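Local coordinates for D-3-phosphoglycerate dehydrogenase oxidoreductase protein (Ralstonia solanacearum, PDB 3GG9) that probably oxidises D-3-phosphoglycerate with NAD as a D-isomer specific 2-hydroxyacid dehydrogenase, at residues A[113-118]-A[173-178]; A[164-169]-A[210-215]; A[184-189]-A[201-206]; A[216-221]-A[246-251]. One frame throughout, in Å; residues are numbered along the deposited sequence.

All four interactions belong to the parallel-sheet, Rossmann-type part of the chain. Interactions 2 and 3, with centres 8 Å apart, are joined where Ile165 N lies 2.7 Å from Leu187 O and where Tyr168 OH lies 2.5 Å from Asp201 OD2, both probable hydrogen bonds. Interaction 4 continues the sheet beyond strand 162-166, with Gly164 N 2.7 Å from Val218 O. Interaction 1 packs on the opposite face of this sheet from helix 209-215 and reaches interaction 4 through Thr115 OG1 and Thr250 OG1, 2.8 Å apart. Ligands lie near two of the contacts: a glycerol about 3 Å from the side chain of Ser251, and a sulfate about 4 Å from that of Tyr178.

Interaction 1 (A[113-118]-A[173-178]); sequences ELTWAL and QLVAGY
Helices 109-123 and 170-181 pack side by side in the Rossmann-type domain, on one face of its parallel sheet; the segment axes approach to 9.7 Å and cross at -42°. The tight part is built round Trp116. Its CG is anti to the backbone N, which carries the indole across to the second helix, where Tyr178 CB sits over the centre of the six-membered ring, 3.8 Å from its centroid, in a CH-pi contact. The two side chains run past each other in opposite directions, and the edge of the tyrosine ring is turned to the face of the five-membered ring in an offset edge-to-face pair with planes 62° apart. Farther along the indole, CE3 meets Val175 CG1 at 3.8 Å, while the other methyl, CG2, rests 4.0 Å from Thr115 CB. At the tyrosine tip the contact is thinner: Glu113 meets it by a single carbon, CG, 3.5 Å from Tyr178 OH, since OE1 and OE2 accept backbone N-H groups of Leu158 and Lys159 of the second subunit. The polar link is indirect: one water donates to Glu113 OE2 at 2.5 Å and sits 2.9 Å from Tyr178 OH.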
loop_
_atom_site.group_PDB
_atom_site.type_symbol
_atom_site.label_atom_id
_atom_site.label_comp_id
_atom_site.label_asym_id
_atom_site.label_seq_id
_atom_site.Cartn_x
_atom_site.Cartn_y
_atom_site.Cartn_z
ATOM N N GLU A 113 1.757 5.590 9.222
ATOM C CA GLU A 113 1.402 5.566 7.816
ATOM C C GLU A 113 1.976 4.319 7.176
ATOM O O GLU A 113 1.362 3.711 6.316
ATOM C CB GLU A 113 1.924 6.786 7.102
ATOM C CG GLU A 113 1.144 8.030 7.556
ATOM C CD GLU A 113 1.330 9.219 6.653
ATOM O OE1 GLU A 113 2.021 9.084 5.635
ATOM O OE2 GLU A 113 0.763 10.302 6.947
ATOM N N LEU A 114 3.150 3.969 7.623
ATOM C CA LEU A 114 3.809 2.765 7.074
ATOM C C LEU A 114 3.012 1.503 7.415
ATOM O O LEU A 114 2.852 0.618 6.563
ATOM C CB LEU A 114 5.223 2.671 7.602
ATOM C CG LEU A 114 6.132 1.631 6.912
ATOM C CD1 LEU A 114 6.040 0.228 7.580
ATOM C CD2 LEU A 114 5.861 1.543 5.383
ATOM N N THR A 115 2.577 1.390 8.665
ATOM C CA THR A 115 1.645 0.326 9.076
ATOM C C THR A 115 0.443 0.179 8.144
ATOM O O THR A 115 0.096 -0.921 7.716
ATOM C CB THR A 115 1.153 0.538 10.544
ATOM O OG1 THR A 115 2.288 0.598 11.402
ATOM C CG2 THR A 115 0.237 -0.600 10.987
ATOM N N TRP A 116 -0.183 1.298 7.813
ATOM C CA TRP A 116 -1.353 1.290 6.946
ATOM C C TRP A 116 -1.029 0.970 5.505
ATOM O O TRP A 116 -1.820 0.334 4.829
ATOM C CB TRP A 116 -2.096 2.646 7.001
ATOM C CG TRP A 116 -3.533 2.414 6.681
ATOM C CD1 TRP A 116 -4.178 2.725 5.528
ATOM C CD2 TRP A 116 -4.485 1.722 7.503
ATOM N NE1 TRP A 116 -5.504 2.309 5.595
ATOM C CE2 TRP A 116 -5.705 1.689 6.800
ATOM C CE3 TRP A 116 -4.423 1.146 8.781
ATOM C CZ2 TRP A 116 -6.857 1.089 7.327
ATOM C CZ3 TRP A 116 -5.562 0.545 9.302
ATOM C CH2 TRP A 116 -6.760 0.528 8.584
ATOM N N ALA A 117 0.136 1.407 5.046
ATOM C CA ALA A 117 0.605 1.113 3.698
ATOM C C ALA A 117 0.729 -0.400 3.560
ATOM O O ALA A 117 0.351 -0.966 2.546
ATOM C CB ALA A 117 1.979 1.804 3.460
ATOM N N LEU A 118 1.215 -1.044 4.615
ATOM C CA LEU A 118 1.335 -2.518 4.642
ATOM C C LEU A 118 -0.000 -3.253 4.730
ATOM O O LEU A 118 -0.173 -4.272 4.096
ATOM C CB LEU A 118 2.237 -2.957 5.792
ATOM C CG LEU A 118 3.739 -2.788 5.603
ATOM C CD1 LEU A 118 4.446 -3.215 6.877
ATOM C CD2 LEU A 118 4.215 -3.621 4.413
ATOM N N GLN A 173 -3.067 4.697 18.149
ATOM C CA GLN A 173 -4.167 5.676 18.102
ATOM C C GLN A 173 -4.363 6.202 16.677
ATOM O O GLN A 173 -5.494 6.304 16.196
ATOM C CB GLN A 173 -3.838 6.803 19.052
ATOM C CG GLN A 173 -4.785 7.996 18.964
ATOM C CD GLN A 173 -4.544 8.989 20.068
ATOM O OE1 GLN A 173 -3.531 8.919 20.778
ATOM N NE2 GLN A 173 -5.480 9.923 20.232
ATOM N N LEU A 174 -3.263 6.499 15.995
ATOM C CA LEU A 174 -3.340 6.942 14.591
ATOM C C LEU A 174 -3.894 5.859 13.671
ATOM O O LEU A 174 -4.749 6.108 12.802
ATOM C CB LEU A 174 -1.974 7.412 14.116
ATOM C CG LEU A 174 -1.459 8.734 14.712
ATOM C CD1 LEU A 174 -0.080 9.078 14.167
ATOM C CD2 LEU A 174 -2.442 9.907 14.499
ATOM N N VAL A 175 -3.380 4.637 13.837
ATOM C CA VAL A 175 -3.820 3.519 13.036
ATOM C C VAL A 175 -5.263 3.092 13.300
ATOM O O VAL A 175 -5.976 2.764 12.356
ATOM C CB VAL A 175 -2.876 2.289 13.223
ATOM C CG1 VAL A 175 -3.416 1.096 12.470
ATOM C CG2 VAL A 175 -1.488 2.658 12.745
ATOM N N ALA A 176 -5.701 3.157 14.559
ATOM C CA ALA A 176 -7.122 3.027 14.884
ATOM C C ALA A 176 -8.000 4.066 14.133
ATOM O O ALA A 176 -9.099 3.729 13.640
ATOM C CB ALA A 176 -7.351 3.099 16.409
ATOM N N GLY A 177 -7.514 5.307 14.056
ATOM C CA GLY A 177 -8.173 6.384 13.311
ATOM C C GLY A 177 -8.302 6.099 11.813
ATOM O O GLY A 177 -9.346 6.341 11.207
ATOM N N TYR A 178 -7.234 5.578 11.208
ATOM C CA TYR A 178 -7.270 5.174 9.801
ATOM C C TYR A 178 -8.342 4.118 9.545
ATOM O O TYR A 178 -9.076 4.168 8.532
ATOM C CB TYR A 178 -5.898 4.639 9.357
ATOM C CG TYR A 178 -4.743 5.611 9.490
ATOM C CD1 TYR A 178 -3.456 5.149 9.687
ATOM C CD2 TYR A 178 -4.936 7.010 9.385
ATOM C CE1 TYR A 178 -2.369 6.029 9.791
ATOM C CE2 TYR A 178 -3.861 7.890 9.509
ATOM C CZ TYR A 178 -2.580 7.392 9.704
ATOM O OH TYR A 178 -1.506 8.253 9.816
HETATM O O HOH W 1 -1.161 10.771 8.467
#

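Interaction 2 (A[164-169]-A[210-215]); sequences GIFGYG and DALFEQ
Strand 164-166 and helix 210-215 run obliquely antiparallel, at 141°, with a closest approach of their short axes of 8.7 Å, and the CA atoms of Gly164 and Leu212 come within 5.9 Å. No hydrogen bond crosses between them; the contact is apolar and buried. Leu212 carries it, pointing at the strand with CG anti to its backbone N (chi1 -168°), so that its two methyls spread along one face of the strand. CD1 lies 3.8 Å from Gly164 CA, a place where a beta carbon would be tightly crowded, while CD2 reaches Phe166 CB at 3.9 Å. The next helix residue, Phe213, starts out across the contact rather than at it, but its ring tip swings in: CZ lies 4.0 Å from Phe166 CD1, and the two side chains cross obliquely. Ile165 points to the other face of the sheet, against Val175 and Ala176 of helix 170-181. Within the helix, Gln215 NE2 folds back to donate to Ala211 O at 3.1 Å, above the carbonyl plane. A central strand covered by a helix and running on into Gly167 and Gly169, consistent with a GxGxxG turn, is the arrangement that binds the dinucleotide in Rossmann folds, and probably does so here.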
loop_
_atom_site.group_PDB
_atom_site.type_symbol
_atom_site.label_atom_id
_atom_site.label_comp_id
_atom_site.label_asym_id
_atom_site.label_seq_id
_atom_site.Cartn_x
_atom_site.Cartn_y
_atom_site.Cartn_z
ATOM N N GLY A 164 -8.346 -5.206 14.550
ATOM C CA GLY A 164 -7.836 -5.333 15.912
ATOM C C GLY A 164 -6.566 -4.508 16.133
ATOM O O GLY A 164 -5.604 -4.584 15.355
ATOM N N ILE A 165 -6.591 -3.661 17.154
ATOM C CA ILE A 165 -5.421 -2.872 17.542
ATOM C C ILE A 165 -4.931 -3.363 18.896
ATOM O O ILE A 165 -5.595 -3.167 19.921
ATOM C CB ILE A 165 -5.726 -1.339 17.546
ATOM C CG1 ILE A 165 -6.173 -0.854 16.151
ATOM C CG2 ILE A 165 -4.544 -0.547 18.081
ATOM C CD1 ILE A 165 -5.145 -1.087 15.023
ATOM N N PHE A 166 -3.776 -4.026 18.886
ATOM C CA PHE A 166 -3.105 -4.466 20.110
ATOM C C PHE A 166 -2.072 -3.420 20.585
ATOM O O PHE A 166 -0.918 -3.429 20.142
ATOM C CB PHE A 166 -2.458 -5.848 19.863
ATOM C CG PHE A 166 -2.061 -6.608 21.121
ATOM C CD1 PHE A 166 -1.736 -7.962 21.035
ATOM C CD2 PHE A 166 -2.038 -6.002 22.388
ATOM C CE1 PHE A 166 -1.354 -8.695 22.178
ATOM C CE2 PHE A 166 -1.663 -6.716 23.534
ATOM C CZ PHE A 166 -1.319 -8.072 23.428
ATOM N N GLY A 167 -2.493 -2.543 21.508
ATOM C CA GLY A 167 -1.645 -1.459 22.034
ATOM C C GLY A 167 -2.148 -0.126 21.535
ATOM O O GLY A 167 -2.285 0.094 20.331
ATOM N N TYR A 168 -2.433 0.777 22.454
ATOM C CA TYR A 168 -3.045 2.034 22.074
ATOM C C TYR A 168 -2.202 3.221 22.561
ATOM O O TYR A 168 -2.689 4.123 23.246
ATOM C CB TYR A 168 -4.494 2.043 22.566
ATOM C CG TYR A 168 -5.399 3.102 21.936
ATOM C CD1 TYR A 168 -5.912 2.953 20.638
ATOM C CD2 TYR A 168 -5.749 4.236 22.653
ATOM C CE1 TYR A 168 -6.736 3.930 20.074
ATOM C CE2 TYR A 168 -6.562 5.220 22.098
ATOM C CZ TYR A 168 -7.056 5.056 20.819
ATOM O OH TYR A 168 -7.865 6.042 20.299
ATOM N N GLY A 169 -0.925 3.212 22.174
ATOM C CA GLY A 169 -0.022 4.354 22.385
ATOM C C GLY A 169 -0.249 5.333 21.236
ATOM O O GLY A 169 -1.256 5.261 20.562
ATOM N N ASP A 210 -7.902 -12.903 23.803
ATOM C CA ASP A 210 -8.408 -14.006 22.977
ATOM C C ASP A 210 -9.440 -13.543 21.946
ATOM O O ASP A 210 -9.410 -13.977 20.797
ATOM C CB ASP A 210 -9.034 -15.106 23.848
ATOM C CG ASP A 210 -8.042 -15.761 24.800
ATOM O OD1 ASP A 210 -8.434 -16.751 25.457
ATOM O OD2 ASP A 210 -6.885 -15.300 24.905
ATOM N N ALA A 211 -10.355 -12.666 22.365
ATOM C CA ALA A 211 -11.409 -12.123 21.500
ATOM C C ALA A 211 -10.857 -11.275 20.347
ATOM O O ALA A 211 -11.416 -11.266 19.247
ATOM C CB ALA A 211 -12.395 -11.290 22.327
ATOM N N LEU A 212 -9.768 -10.564 20.619
ATOM C CA LEU A 212 -9.103 -9.734 19.618
ATOM C C LEU A 212 -8.562 -10.564 18.471
ATOM O O LEU A 212 -8.740 -10.209 17.312
ATOM C CB LEU A 212 -7.981 -8.922 20.262
ATOM C CG LEU A 212 -7.372 -7.806 19.409
ATOM C CD1 LEU A 212 -8.260 -6.538 19.467
ATOM C CD2 LEU A 212 -5.976 -7.518 19.928
ATOM N N PHE A 213 -7.924 -11.677 18.807
ATOM C CA PHE A 213 -7.330 -12.568 17.811
ATOM C C PHE A 213 -8.367 -13.371 17.012
ATOM O O PHE A 213 -8.176 -13.622 15.818
ATOM C CB PHE A 213 -6.297 -13.499 18.488
ATOM C CG PHE A 213 -4.979 -12.824 18.797
ATOM C CD1 PHE A 213 -4.763 -12.209 20.022
ATOM C CD2 PHE A 213 -3.972 -12.767 17.838
ATOM C CE1 PHE A 213 -3.547 -11.561 20.305
ATOM C CE2 PHE A 213 -2.763 -12.120 18.105
ATOM C CZ PHE A 213 -2.541 -11.527 19.344
ATOM N N GLU A 214 -9.463 -13.760 17.671
ATOM C CA GLU A 214 -10.569 -14.474 17.031
ATOM C C GLU A 214 -11.342 -13.638 16.014
ATOM O O GLU A 214 -11.655 -14.112 14.913
ATOM C CB GLU A 214 -11.536 -14.998 18.105
ATOM C CG GLU A 214 -11.020 -16.245 18.812
ATOM C CD GLU A 214 -11.694 -16.568 20.157
ATOM O OE1 GLU A 214 -12.425 -15.728 20.734
ATOM O OE2 GLU A 214 -11.459 -17.694 20.645
ATOM N N GLN A 215 -11.625 -12.388 16.392
ATOM C CA GLN A 215 -12.525 -11.510 15.646
ATOM C C GLN A 215 -11.917 -10.646 14.538
ATOM O O GLN A 215 -12.629 -10.262 13.605
ATOM C CB GLN A 215 -13.240 -10.579 16.618
ATOM C CG GLN A 215 -14.304 -11.246 17.482
ATOM C CD GLN A 215 -14.938 -10.238 18.414
ATOM O OE1 GLN A 215 -16.023 -9.726 18.146
ATOM N NE2 GLN A 215 -14.226 -9.891 19.479
#

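Interaction 3 (A[184-189]-A[201-206]); sequences MNVLVW and DGFAVA
Two backbone hydrogen bonds and one bridging water tie segment 201-206 to strand 185-189. Val188 serves the edge with both its polar atoms: its N donates to Ala204 O at 2.9 Å, in the plane of that carbonyl, and its O receives Ala206 N at 2.9 Å from a donor standing 27° above the carbonyl plane. Val188 O is approached as well by Val205 CA at 3.2 Å in a CA-H...O contact, so this oxygen is well surrounded. Toward the start of the pairing the chains diverge and a water takes over, donating to Val186 O at 2.5 Å and accepting from Ala204 N at 3.0 Å. Leu187 turns its own backbone groups to the other neighbour, strand 162-166, where they bond to Leu163 and Ile165.

Apolar groups fill in on both sides of the pairing. Leu187 CD2 touches Ala204 CB at 3.7 Å, whereas Val186 and Val188 meet Phe203: Val186 CG1 leans obliquely on Phe203 CD2 at 3.7 Å. Trp189, with CG anti to its N, brings the edge of its indole in plane to Ala206 O through the carbon CD1. Just before the short, weakly bonded strand 204-205, Gly202 closes helix 192-200 in a Schellman motif with positive phi. Together these elements make a parallel beta-alpha-beta crossover at the outer edge of the Rossmann-type sheet.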
loop_
_atom_site.group_PDB
_atom_site.type_symbol
_atom_site.label_atom_id
_atom_site.label_comp_id
_atom_site.label_asym_id
_atom_site.label_seq_id
_atom_site.Cartn_x
_atom_site.Cartn_y
_atom_site.Cartn_z
ATOM N N MET A 184 -13.967 0.544 8.924
ATOM C CA MET A 184 -13.698 -0.737 9.577
ATOM C C MET A 184 -14.353 -0.766 10.971
ATOM O O MET A 184 -14.665 0.284 11.540
ATOM C CB MET A 184 -12.189 -1.010 9.681
ATOM C CG MET A 184 -11.425 -1.032 8.346
ATOM S SD MET A 184 -9.729 -1.629 8.504
ATOM C CE MET A 184 -9.986 -3.414 8.576
ATOM N N ASN A 185 -14.615 -1.971 11.476
ATOM C CA ASN A 185 -15.013 -2.206 12.870
ATOM C C ASN A 185 -13.763 -2.271 13.753
ATOM O O ASN A 185 -13.043 -3.277 13.762
ATOM C CB ASN A 185 -15.856 -3.502 12.957
ATOM C CG ASN A 185 -16.422 -3.760 14.351
ATOM O OD1 ASN A 185 -16.937 -2.852 15.002
ATOM N ND2 ASN A 185 -16.341 -5.017 14.807
ATOM N N VAL A 186 -13.473 -1.193 14.469
ATOM C CA VAL A 186 -12.222 -1.119 15.227
ATOM C C VAL A 186 -12.380 -1.585 16.688
ATOM O O VAL A 186 -13.215 -1.050 17.456
ATOM C CB VAL A 186 -11.559 0.288 15.149
ATOM C CG1 VAL A 186 -10.189 0.270 15.847
ATOM C CG2 VAL A 186 -11.408 0.760 13.693
ATOM N N LEU A 187 -11.578 -2.589 17.047
ATOM C CA LEU A 187 -11.462 -3.106 18.414
ATOM C C LEU A 187 -10.047 -2.960 18.944
ATOM O O LEU A 187 -9.073 -3.338 18.280
ATOM C CB LEU A 187 -11.857 -4.586 18.483
ATOM C CG LEU A 187 -13.248 -5.061 18.052
ATOM C CD1 LEU A 187 -13.290 -6.588 18.037
ATOM C CD2 LEU A 187 -14.324 -4.512 18.971
ATOM N N VAL A 188 -9.941 -2.456 20.171
ATOM C CA VAL A 188 -8.656 -2.204 20.810
ATOM C C VAL A 188 -8.477 -3.151 22.008
ATOM O O VAL A 188 -9.439 -3.479 22.692
ATOM C CB VAL A 188 -8.523 -0.705 21.234
ATOM C CG1 VAL A 188 -7.201 -0.442 21.929
ATOM C CG2 VAL A 188 -8.641 0.208 20.000
ATOM N N TRP A 189 -7.251 -3.612 22.229
ATOM C CA TRP A 189 -6.885 -4.309 23.459
ATOM C C TRP A 189 -5.485 -3.854 23.923
ATOM O O TRP A 189 -4.708 -3.352 23.133
ATOM C CB TRP A 189 -6.971 -5.835 23.283
ATOM C CG TRP A 189 -7.155 -6.526 24.623
ATOM C CD1 TRP A 189 -8.314 -6.627 25.347
ATOM C CD2 TRP A 189 -6.139 -7.148 25.407
ATOM N NE1 TRP A 189 -8.080 -7.284 26.526
ATOM C CE2 TRP A 189 -6.751 -7.615 26.589
ATOM C CE3 TRP A 189 -4.769 -7.361 25.223
ATOM C CZ2 TRP A 189 -6.039 -8.286 27.581
ATOM C CZ3 TRP A 189 -4.055 -8.021 26.214
ATOM C CH2 TRP A 189 -4.692 -8.479 27.378
ATOM N N ASP A 201 -11.756 7.762 23.498
ATOM C CA ASP A 201 -11.689 8.122 22.078
ATOM C C ASP A 201 -12.831 7.534 21.236
ATOM O O ASP A 201 -12.873 7.728 20.018
ATOM C CB ASP A 201 -10.363 7.650 21.482
ATOM C CG ASP A 201 -9.193 8.530 21.863
ATOM O OD1 ASP A 201 -9.389 9.645 22.397
ATOM O OD2 ASP A 201 -8.052 8.103 21.612
ATOM N N GLY A 202 -13.736 6.807 21.879
ATOM C CA GLY A 202 -14.909 6.263 21.201
ATOM C C GLY A 202 -14.654 4.916 20.548
ATOM O O GLY A 202 -15.453 4.454 19.738
ATOM N N PHE A 203 -13.544 4.271 20.896
ATOM C CA PHE A 203 -13.266 2.950 20.358
ATOM C C PHE A 203 -13.757 1.860 21.284
ATOM O O PHE A 203 -13.666 1.984 22.513
ATOM C CB PHE A 203 -11.770 2.782 20.057
ATOM C CG PHE A 203 -11.309 3.575 18.866
ATOM C CD1 PHE A 203 -10.602 4.756 19.030
ATOM C CD2 PHE A 203 -11.626 3.161 17.571
ATOM C CE1 PHE A 203 -10.197 5.512 17.926
ATOM C CE2 PHE A 203 -11.216 3.915 16.456
ATOM C CZ PHE A 203 -10.500 5.084 16.638
ATOM N N ALA A 204 -14.302 0.808 20.684
ATOM C CA ALA A 204 -14.652 -0.418 21.391
ATOM C C ALA A 204 -13.396 -1.156 21.848
ATOM O O ALA A 204 -12.376 -1.176 21.151
ATOM C CB ALA A 204 -15.454 -1.303 20.490
ATOM N N VAL A 205 -13.481 -1.760 23.029
ATOM C CA VAL A 205 -12.396 -2.537 23.583
ATOM C C VAL A 205 -12.820 -3.984 23.494
ATOM O O VAL A 205 -13.944 -4.315 23.835
ATOM C CB VAL A 205 -12.109 -2.093 25.044
ATOM C CG1 VAL A 205 -11.180 -3.057 25.755
ATOM C CG2 VAL A 205 -11.517 -0.703 25.030
ATOM N N ALA A 206 -11.934 -4.842 22.990
ATOM C CA ALA A 206 -12.229 -6.254 22.870
ATOM C C ALA A 206 -12.483 -6.893 24.242
ATOM O O ALA A 206 -11.908 -6.455 25.238
ATOM C CB ALA A 206 -11.087 -6.960 22.147
HETATM O O HOH W 2 -14.654 0.964 17.717
#

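Interaction 4 (A[216-221]-A[246-251]); sequences SDVLSV and LFVNTS
Strands 218-221 and 246-249 are parallel neighbours whose short axes come within 4.8 Å at an angle of 16°, and their side chains pack together on both faces of the sheet. On the face turned to helix 109-123, Val218 uses both methyls: CG2 runs alongside Leu246, 4.1 Å from CD2, while CG1 reaches across to Val248 CG2. The small Ser220 lies low beside its partner Val248, whose CB stands 3.8 Å from Ser220 OG, and Thr115 of helix 109-123 packs onto the serine. On the opposite face Phe247 is the bump. Its CG is anti to the backbone N, and ring atom CE1 rests against both Val221 CG2, at 3.5 Å, and Leu219 CD2, at 4.2 Å, closing over the notch between them. Leu219 lies beside the phenylalanine pointing the same way, and Leu212 and Phe213 of helix 209-215 also pack against Leu219.

Nearly straight backbone bonds hold this fit in register; Leu219 N meets Leu246 O almost along the C=O axis, and Val248 N reaches Leu219 O at 2.7 Å. At the C-terminal ends, the side chain of Asn249 closes an Asx turn on Ser251 N. Val221 O takes two donors, Ser251 OG at 2.7 Å and a water that also accepts from Thr250 N, so polar atoms are satisfied where the apolar pairing stops, next to the glycerol beside Ser251.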
loop_
_atom_site.group_PDB
_atom_site.type_symbol
_atom_site.label_atom_id
_atom_site.label_comp_id
_atom_site.label_asym_id
_atom_site.label_seq_id
_atom_site.Cartn_x
_atom_site.Cartn_y
_atom_site.Cartn_z
ATOM N N SER A 216 -10.629 -10.318 14.636
ATOM C CA SER A 216 -10.018 -9.356 13.718
ATOM C C SER A 216 -9.804 -9.919 12.328
ATOM O O SER A 216 -9.315 -11.037 12.174
ATOM C CB SER A 216 -8.676 -8.868 14.261
ATOM O OG SER A 216 -8.823 -8.257 15.524
ATOM N N ASP A 217 -10.159 -9.144 11.311
ATOM C CA ASP A 217 -9.801 -9.489 9.938
ATOM C C ASP A 217 -8.377 -9.005 9.659
ATOM O O ASP A 217 -7.640 -9.593 8.875
ATOM C CB ASP A 217 -10.815 -8.890 8.954
ATOM C CG ASP A 217 -12.221 -9.438 9.167
ATOM O OD1 ASP A 217 -12.442 -10.645 8.909
ATOM O OD2 ASP A 217 -13.109 -8.671 9.603
ATOM N N VAL A 218 -8.011 -7.910 10.318
ATOM C CA VAL A 218 -6.666 -7.360 10.284
ATOM C C VAL A 218 -6.320 -7.094 11.745
ATOM O O VAL A 218 -7.091 -6.472 12.477
ATOM C CB VAL A 218 -6.618 -6.043 9.433
ATOM C CG1 VAL A 218 -5.289 -5.312 9.586
ATOM C CG2 VAL A 218 -6.930 -6.322 7.945
ATOM N N LEU A 219 -5.176 -7.598 12.188
ATOM C CA LEU A 219 -4.733 -7.340 13.551
ATOM C C LEU A 219 -3.364 -6.688 13.502
ATOM O O LEU A 219 -2.395 -7.249 12.970
ATOM C CB LEU A 219 -4.726 -8.621 14.398
ATOM C CG LEU A 219 -4.573 -8.451 15.923
ATOM C CD1 LEU A 219 -5.190 -9.651 16.616
ATOM C CD2 LEU A 219 -3.128 -8.231 16.408
ATOM N N SER A 220 -3.271 -5.498 14.071
ATOM C CA SER A 220 -2.011 -4.801 14.025
ATOM C C SER A 220 -1.494 -4.522 15.409
ATOM O O SER A 220 -2.245 -4.032 16.279
ATOM C CB SER A 220 -2.119 -3.519 13.203
ATOM O OG SER A 220 -0.840 -2.936 13.082
ATOM N N VAL A 221 -0.206 -4.824 15.592
ATOM C CA VAL A 221 0.501 -4.717 16.894
ATOM C C VAL A 221 1.292 -3.418 17.094
ATOM O O VAL A 221 2.201 -3.106 16.322
ATOM C CB VAL A 221 1.466 -5.937 17.104
ATOM C CG1 VAL A 221 2.002 -5.938 18.518
ATOM C CG2 VAL A 221 0.715 -7.197 16.875
ATOM N N LEU A 246 -5.272 -11.212 8.439
ATOM C CA LEU A 246 -3.946 -10.606 8.282
ATOM C C LEU A 246 -3.320 -10.142 9.619
ATOM O O LEU A 246 -3.915 -9.370 10.392
ATOM C CB LEU A 246 -4.004 -9.473 7.249
ATOM C CG LEU A 246 -2.795 -8.527 7.182
ATOM C CD1 LEU A 246 -1.643 -9.246 6.491
ATOM C CD2 LEU A 246 -3.186 -7.216 6.441
ATOM N N PHE A 247 -2.124 -10.638 9.906
ATOM C CA PHE A 247 -1.374 -10.194 11.076
ATOM C C PHE A 247 -0.314 -9.162 10.681
ATOM O O PHE A 247 0.530 -9.445 9.840
ATOM C CB PHE A 247 -0.701 -11.386 11.763
ATOM C CG PHE A 247 0.132 -10.997 12.954
ATOM C CD1 PHE A 247 -0.474 -10.631 14.155
ATOM C CD2 PHE A 247 1.514 -10.979 12.874
ATOM C CE1 PHE A 247 0.299 -10.283 15.254
ATOM C CE2 PHE A 247 2.293 -10.630 13.962
ATOM C CZ PHE A 247 1.681 -10.282 15.161
ATOM N N VAL A 248 -0.361 -7.964 11.277
ATOM C CA VAL A 248 0.605 -6.900 10.961
ATOM C C VAL A 248 1.488 -6.580 12.164
ATOM O O VAL A 248 0.998 -6.359 13.277
ATOM C CB VAL A 248 -0.097 -5.576 10.439
ATOM C CG1 VAL A 248 0.933 -4.529 10.019
ATOM C CG2 VAL A 248 -1.051 -5.872 9.265
ATOM N N ASN A 249 2.796 -6.539 11.945
ATOM C CA ASN A 249 3.721 -6.155 13.010
ATOM C C ASN A 249 4.801 -5.227 12.491
ATOM O O ASN A 249 5.779 -5.671 11.889
ATOM C CB ASN A 249 4.348 -7.394 13.689
ATOM C CG ASN A 249 5.186 -7.035 14.917
ATOM O OD1 ASN A 249 5.179 -5.902 15.395
ATOM N ND2 ASN A 249 5.918 -8.004 15.423
ATOM N N THR A 250 4.628 -3.931 12.756
ATOM C CA THR A 250 5.672 -2.971 12.493
ATOM C C THR A 250 6.336 -2.487 13.794
ATOM O O THR A 250 6.987 -1.449 13.802
ATOM C CB THR A 250 5.097 -1.744 11.739
ATOM O OG1 THR A 250 4.131 -1.125 12.577
ATOM C CG2 THR A 250 4.392 -2.180 10.461
ATOM N N SER A 251 6.180 -3.230 14.884
ATOM C CA SER A 251 6.723 -2.800 16.175
ATOM C C SER A 251 8.097 -3.402 16.460
ATOM O O SER A 251 9.134 -2.778 16.170
ATOM C CB SER A 251 5.740 -3.108 17.297
ATOM O OG SER A 251 4.620 -2.219 17.276
HETATM O O HOH W 3 1.982 -3.282 13.622
#